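PDB 4QK0: GH127 beta-L-arabinofuranoside from Geobacillus stearothermophilus, which probably hydrolyses terminal beta-L-arabinofuranosidic linkages, releasing L-arabinose, as a glycoside hydrolase of family GH127. Local coordinates for residues N57-A61 with L119-I125; Q114-Y118 with K130-N134. The contacts are given in a common frame with arbitrary orientation. Where two conformers were deposited one is given. Numbering follows the deposited sequence.

Contact 1 of 2, residues N57-A61 with L119-I125; sequences NFRIA and LNTYYTI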
loop_
_atom_site.group_PDB
_atom_site.type_symbol
_atom_site.label_atom_id
_atom_site.label_comp_id
_atom_site.label_asym_id
_atom_site.label_seq_id
_atom_site.Cartn_x
_atom_site.Cartn_y
_atom_site.Cartn_z
ATOM N N ASN A 57 -14.600 35.012 8.808
ATOM C CA ASN A 57 -13.797 34.976 10.032
ATOM C C ASN A 57 -13.085 36.353 10.266
ATOM O O ASN A 57 -12.909 36.740 11.378
ATOM C CB ASN A 57 -12.749 33.868 9.984
ATOM C CG ASN A 57 -13.338 32.454 10.142
ATOM O OD1 ASN A 57 -14.399 32.252 10.716
ATOM N ND2 ASN A 57 -12.584 31.470 9.670
ATOM N N PHE A 58 -12.614 37.014 9.217
ATOM C CA PHE A 58 -11.935 38.318 9.380
ATOM C C PHE A 58 -12.932 39.416 9.698
ATOM O O PHE A 58 -12.653 40.299 10.502
ATOM C CB PHE A 58 -11.162 38.725 8.135
ATOM C CG PHE A 58 -9.887 37.975 7.952
ATOM C CD1 PHE A 58 -8.772 38.266 8.725
ATOM C CD2 PHE A 58 -9.802 36.965 7.006
ATOM C CE1 PHE A 58 -7.594 37.555 8.573
ATOM C CE2 PHE A 58 -8.630 36.268 6.836
ATOM C CZ PHE A 58 -7.534 36.538 7.626
ATOM N N ARG A 59 -14.118 39.333 9.096
ATOM C CA ARG A 59 -15.190 40.215 9.483
ATOM C C ARG A 59 -15.480 40.127 10.957
ATOM O O ARG A 59 -15.600 41.162 11.638
ATOM C CB ARG A 59 -16.460 39.876 8.736
ATOM C CG ARG A 59 -16.479 40.462 7.367
ATOM C CD ARG A 59 -17.892 40.729 6.904
ATOM N NE ARG A 59 -17.779 40.930 5.492
ATOM C CZ ARG A 59 -17.832 39.959 4.589
ATOM N NH1 ARG A 59 -18.080 38.697 4.945
ATOM N NH2 ARG A 59 -17.651 40.274 3.320
ATOM N N ILE A 60 -15.673 38.903 11.451
ATOM C CA ILE A 60 -15.994 38.733 12.855
ATOM C C ILE A 60 -14.868 39.314 13.666
ATOM O O ILE A 60 -15.069 40.063 14.625
ATOM C CB ILE A 60 -16.243 37.259 13.178
ATOM C CG1 ILE A 60 -17.489 36.765 12.396
ATOM C CG2 ILE A 60 -16.437 37.070 14.666
ATOM C CD1 ILE A 60 -17.670 35.252 12.394
ATOM N N ALA A 61 -13.651 38.999 13.267
ATOM C CA ALA A 61 -12.492 39.444 14.039
ATOM C C ALA A 61 -12.377 40.965 14.040
ATOM O O ALA A 61 -11.831 41.515 14.953
ATOM C CB ALA A 61 -11.207 38.804 13.490
ATOM N N LEU A 119 -2.345 39.191 13.852
ATOM C CA LEU A 119 -3.463 39.018 12.924
ATOM C C LEU A 119 -3.765 37.508 12.742
ATOM O O LEU A 119 -3.070 36.775 11.969
ATOM C CB LEU A 119 -3.093 39.568 11.577
ATOM C CG LEU A 119 -4.162 40.172 10.665
ATOM C CD1 LEU A 119 -3.759 39.993 9.230
ATOM C CD2 LEU A 119 -5.562 39.683 10.883
ATOM N N ASN A 120 -4.784 37.042 13.444
ATOM C CA ASN A 120 -5.138 35.612 13.386
ATOM C C ASN A 120 -6.562 35.455 13.857
ATOM O O ASN A 120 -6.860 35.753 15.019
ATOM C CB ASN A 120 -4.193 34.787 14.248
ATOM C CG ASN A 120 -4.446 33.291 14.129
ATOM O OD1 ASN A 120 -5.413 32.765 14.666
ATOM N ND2 ASN A 120 -3.569 32.606 13.421
ATOM N N THR A 121 -7.435 35.003 12.961
ATOM C CA THR A 121 -8.854 34.934 13.293
ATOM C C THR A 121 -9.168 33.895 14.343
ATOM O O THR A 121 -9.913 34.168 15.293
ATOM C CB THR A 121 -9.721 34.723 12.062
ATOM O OG1 THR A 121 -9.346 33.500 11.426
ATOM C CG2 THR A 121 -9.553 35.874 11.102
ATOM N N TYR A 122 -8.529 32.733 14.259
ATOM C CA TYR A 122 -8.806 31.668 15.197
ATOM C C TYR A 122 -8.516 32.052 16.627
ATOM O O TYR A 122 -9.316 31.799 17.533
ATOM C CB TYR A 122 -7.982 30.455 14.809
ATOM C CG TYR A 122 -8.158 29.248 15.717
ATOM C CD1 TYR A 122 -7.353 29.081 16.814
ATOM C CD2 TYR A 122 -9.123 28.263 15.445
ATOM C CE1 TYR A 122 -7.509 27.983 17.658
ATOM C CE2 TYR A 122 -9.281 27.154 16.266
ATOM C CZ TYR A 122 -8.470 27.027 17.376
ATOM O OH TYR A 122 -8.628 25.992 18.239
ATOM N N TYR A 123 -7.358 32.670 16.851
ATOM C CA TYR A 123 -6.990 33.143 18.217
ATOM C C TYR A 123 -7.519 34.519 18.594
ATOM O O TYR A 123 -7.211 35.024 19.631
ATOM C CB TYR A 123 -5.487 33.126 18.368
ATOM C CG TYR A 123 -4.956 31.737 18.568
ATOM C CD1 TYR A 123 -5.200 31.050 19.744
ATOM C CD2 TYR A 123 -4.251 31.098 17.559
ATOM C CE1 TYR A 123 -4.699 29.769 19.931
ATOM C CE2 TYR A 123 -3.748 29.845 17.726
ATOM C CZ TYR A 123 -3.996 29.177 18.891
ATOM O OH TYR A 123 -3.460 27.930 19.040
ATOM N N THR A 124 -8.251 35.150 17.713
ATOM C CA THR A 124 -8.986 36.360 18.069
ATOM C C THR A 124 -10.426 36.029 18.416
ATOM O O THR A 124 -10.923 36.537 19.378
ATOM C CB THR A 124 -8.992 37.376 16.932
ATOM O OG1 THR A 124 -7.626 37.755 16.633
ATOM C CG2 THR A 124 -9.811 38.594 17.323
ATOM N N ILE A 125 -11.039 35.090 17.710
ATOM C CA ILE A 125 -12.451 34.763 17.918
ATOM C C ILE A 125 -12.667 33.517 18.764
ATOM O O ILE A 125 -13.373 33.539 19.760
ATOM C CB ILE A 125 -13.090 34.440 16.595
ATOM C CG1 ILE A 125 -13.126 35.661 15.715
ATOM C CG2 ILE A 125 -14.469 33.860 16.813
ATOM C CD1 ILE A 125 -13.321 35.287 14.272
#

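Contact 2 of 2, residues Q114-Y118 with K130-N134; sequences QPDGY and KRWMN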
loop_
_atom_site.group_PDB
_atom_site.type_symbol
_atom_site.label_atom_id
_atom_site.label_comp_id
_atom_site.label_asym_id
_atom_site.label_seq_id
_atom_site.Cartn_x
_atom_site.Cartn_y
_atom_site.Cartn_z
ATOM N N GLN A 114 -4.837 43.120 15.560
ATOM C CA GLN A 114 -4.784 43.582 16.939
ATOM C C GLN A 114 -3.819 44.778 17.039
ATOM O O GLN A 114 -2.973 44.968 16.190
ATOM C CB GLN A 114 -4.381 42.425 17.870
ATOM C CG GLN A 114 -5.499 41.379 18.031
ATOM C CD GLN A 114 -5.125 40.232 18.964
ATOM O OE1 GLN A 114 -4.194 40.340 19.762
ATOM N NE2 GLN A 114 -5.854 39.095 18.856
ATOM N N PRO A 115 -3.952 45.587 18.084
ATOM C CA PRO A 115 -3.060 46.728 18.254
ATOM C C PRO A 115 -1.576 46.363 18.309
ATOM O O PRO A 115 -0.744 47.176 17.976
ATOM C CB PRO A 115 -3.486 47.311 19.608
ATOM C CG PRO A 115 -4.852 46.776 19.874
ATOM C CD PRO A 115 -4.934 45.457 19.177
ATOM N N ASP A 116 -1.231 45.175 18.802
ATOM C CA ASP A 116 0.196 44.835 18.896
ATOM C C ASP A 116 0.751 44.263 17.593
ATOM O O ASP A 116 1.929 44.007 17.524
ATOM C CB ASP A 116 0.480 43.893 20.075
ATOM C CG ASP A 116 -0.235 42.545 19.954
ATOM O OD1 ASP A 116 -0.775 42.258 18.879
ATOM O OD2 ASP A 116 -0.228 41.792 20.957
ATOM N N GLY A 117 -0.077 44.150 16.551
ATOM C CA GLY A 117 0.363 43.598 15.275
ATOM C C GLY A 117 -0.113 42.155 14.941
ATOM O O GLY A 117 -0.193 41.795 13.783
ATOM N N TYR A 118 -0.542 41.404 15.936
ATOM C CA TYR A 118 -1.111 40.059 15.741
ATOM C C TYR A 118 -2.359 40.059 14.864
ATOM O O TYR A 118 -3.285 40.837 15.085
ATOM C CB TYR A 118 -1.440 39.468 17.093
ATOM C CG TYR A 118 -1.772 38.012 17.069
ATOM C CD1 TYR A 118 -0.765 37.052 16.929
ATOM C CD2 TYR A 118 -3.073 37.571 17.337
ATOM C CE1 TYR A 118 -1.056 35.684 16.960
ATOM C CE2 TYR A 118 -3.380 36.220 17.374
ATOM C CZ TYR A 118 -2.371 35.268 17.174
ATOM O OH TYR A 118 -2.656 33.930 17.172
ATOM N N LYS A 130 -5.170 32.570 23.881
ATOM C CA LYS A 130 -4.422 31.288 23.830
ATOM C C LYS A 130 -3.333 31.257 22.751
ATOM O O LYS A 130 -2.774 30.191 22.469
ATOM C CB LYS A 130 -5.399 30.128 23.605
ATOM C CG LYS A 130 -5.966 29.499 24.868
ATOM C CD LYS A 130 -6.005 30.458 26.037
ATOM C CE LYS A 130 -6.706 29.870 27.257
ATOM N NZ LYS A 130 -8.185 29.981 27.146
ATOM N N ARG A 131 -2.990 32.426 22.197
ATOM C CA ARG A 131 -2.014 32.520 21.159
ATOM C C ARG A 131 -0.632 32.016 21.565
ATOM O O ARG A 131 -0.237 32.004 22.734
ATOM C CB ARG A 131 -1.937 33.914 20.564
ATOM C CG ARG A 131 -1.431 35.017 21.493
ATOM C CD ARG A 131 -1.642 36.373 20.848
ATOM N NE ARG A 131 -1.172 37.430 21.723
ATOM C CZ ARG A 131 -1.095 38.737 21.431
ATOM N NH1 ARG A 131 -1.423 39.222 20.252
ATOM N NH2 ARG A 131 -0.615 39.570 22.362
ATOM N N TRP A 132 0.044 31.478 20.571
ATOM C CA TRP A 132 1.391 30.964 20.749
ATOM C C TRP A 132 1.547 29.782 21.709
ATOM O O TRP A 132 2.633 29.547 22.200
ATOM C CB TRP A 132 2.324 32.094 21.228
ATOM C CG TRP A 132 2.293 33.428 20.466
ATOM C CD1 TRP A 132 2.239 34.673 21.023
ATOM C CD2 TRP A 132 2.390 33.623 19.044
ATOM N NE1 TRP A 132 2.298 35.654 20.023
ATOM C CE2 TRP A 132 2.404 35.027 18.807
ATOM C CE3 TRP A 132 2.469 32.758 17.946
ATOM C CZ2 TRP A 132 2.500 35.564 17.520
ATOM C CZ3 TRP A 132 2.554 33.298 16.657
ATOM C CH2 TRP A 132 2.553 34.692 16.454
HETATM N N MSE A 133 0.500 29.038 21.980
HETATM C CA MSE A 133 0.606 27.891 22.884
HETATM C C MSE A 133 0.664 26.558 22.141
HETATM O O MSE A 133 0.926 25.524 22.732
HETATM C CB MSE A 133 -0.548 27.898 23.900
HETATM C CG MSE A 133 -0.534 29.126 24.825
HETATM SE SE MSE A 133 1.036 29.249 26.025
HETATM C CE MSE A 133 2.013 30.832 25.411
ATOM N N ASN A 134 0.406 26.561 20.833
ATOM C CA ASN A 134 0.499 25.353 20.016
ATOM C C ASN A 134 0.995 25.641 18.613
ATOM O O ASN A 134 0.277 25.571 17.605
ATOM C CB ASN A 134 -0.826 24.569 19.965
ATOM C CG ASN A 134 -0.622 23.154 19.421
ATOM O OD1 ASN A 134 0.398 22.842 18.788
ATOM N ND2 ASN A 134 -1.590 22.294 19.672
#

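Contact 1 of 2, residues N57-A61 with L119-I125
T121 and I125, four residues apart, present their side chains to the last turn of the helix ending at A61 and give up 74 and 66 Å² to it. T121 CG2 lies 3.7 Å from the centroid of the F58 ring and 21° off its normal, a CH-pi contact over the face, while L119 CD2 meets the ring edge at F58 CE1 (3.7 Å). I125 CD1 sits 3.6 Å from I60 CG2, 4.2 Å from A61 CB and 3.3 Å from N57 O, a carbonyl already engaged by A61 N (3.0 Å). No hydrogen bond crosses; the join is apolar side-chain contact, with methyl groups resting on N57 O. N120 OD1, ahead of the short helix, accepts a capping bond from Y123 N (2.9 Å, 169°). Within the mainly helical catalytic domain, of the six-hairpin clan, helices 76-92 and 96-112 touch F58 through V79, L108 and A112, and T121 OG1 hydrogen-bonds D76, so helix 54-61 and the segment leading into helix 122-126 pack against that pair.

Contact 2 of 2, residues Q114-Y118 with K130-N134
Two beta turns face each other here, a type I turn from Q114 to G117 and a type II turn from K130 to M133, in the loops on either side of helix 122-126. Q114 opens the first turn, its O accepting from G117 N (3.0 Å); its OE1 is 3.0 Å from R131 NH1, at too poor an angle for a hydrogen bond, and its NE2 hydrogen-bonds T124 OG1. D116 then supplies the charge: OD2 takes R131 NH2 at 2.7 Å and R131 NH1 at 2.9 Å in a salt bridge, while OD1 accepts from Y118 N (3.1 Å, 166°), forming an Asx turn that orients the carboxylate. At G117, phi is 105° and psi -18°, where a side chain would jam against the carbonyl of D116. Y118 is a platform for R131, whose CZ stands 4.9 Å from the ring centroid, 26° off the normal, an off-centre cation-pi contact. Y118 also points an edge at the W132 six-membered ring in an offset edge-to-face pair (centroids 5.2 Å apart, planes at 76°), and its OH hydrogen-bonds E140. Over the Y118 face R131 CD makes a CH-pi contact, 3.7 Å from the centroid and 5° off the normal.

Overall arrangement
Both contacts are partly buried, outside the deep core, and lie on the same side of the chain's centre, their own centres about 29 and 30 Å from it. Segment 114-118 runs directly into 119-125, and 130-134 follows soon after. Helix 122-126 is therefore packed against helix 54-61 in contact 1 and flanked by the paired turns of contact 2. Centred about 11 Å apart, the contacts touch through a probable hydrogen bond between T124 OG1 and Q114 NE2 (3.1 Å). Contact 1 sets a helix against a loop and the start of a short helix, burying 343 Å² through apolar and CH-pi contacts, whereas loop-to-loop contact 2 buries 242 Å² and adds a salt bridge, a cation-pi contact and an edge-to-face ring pair.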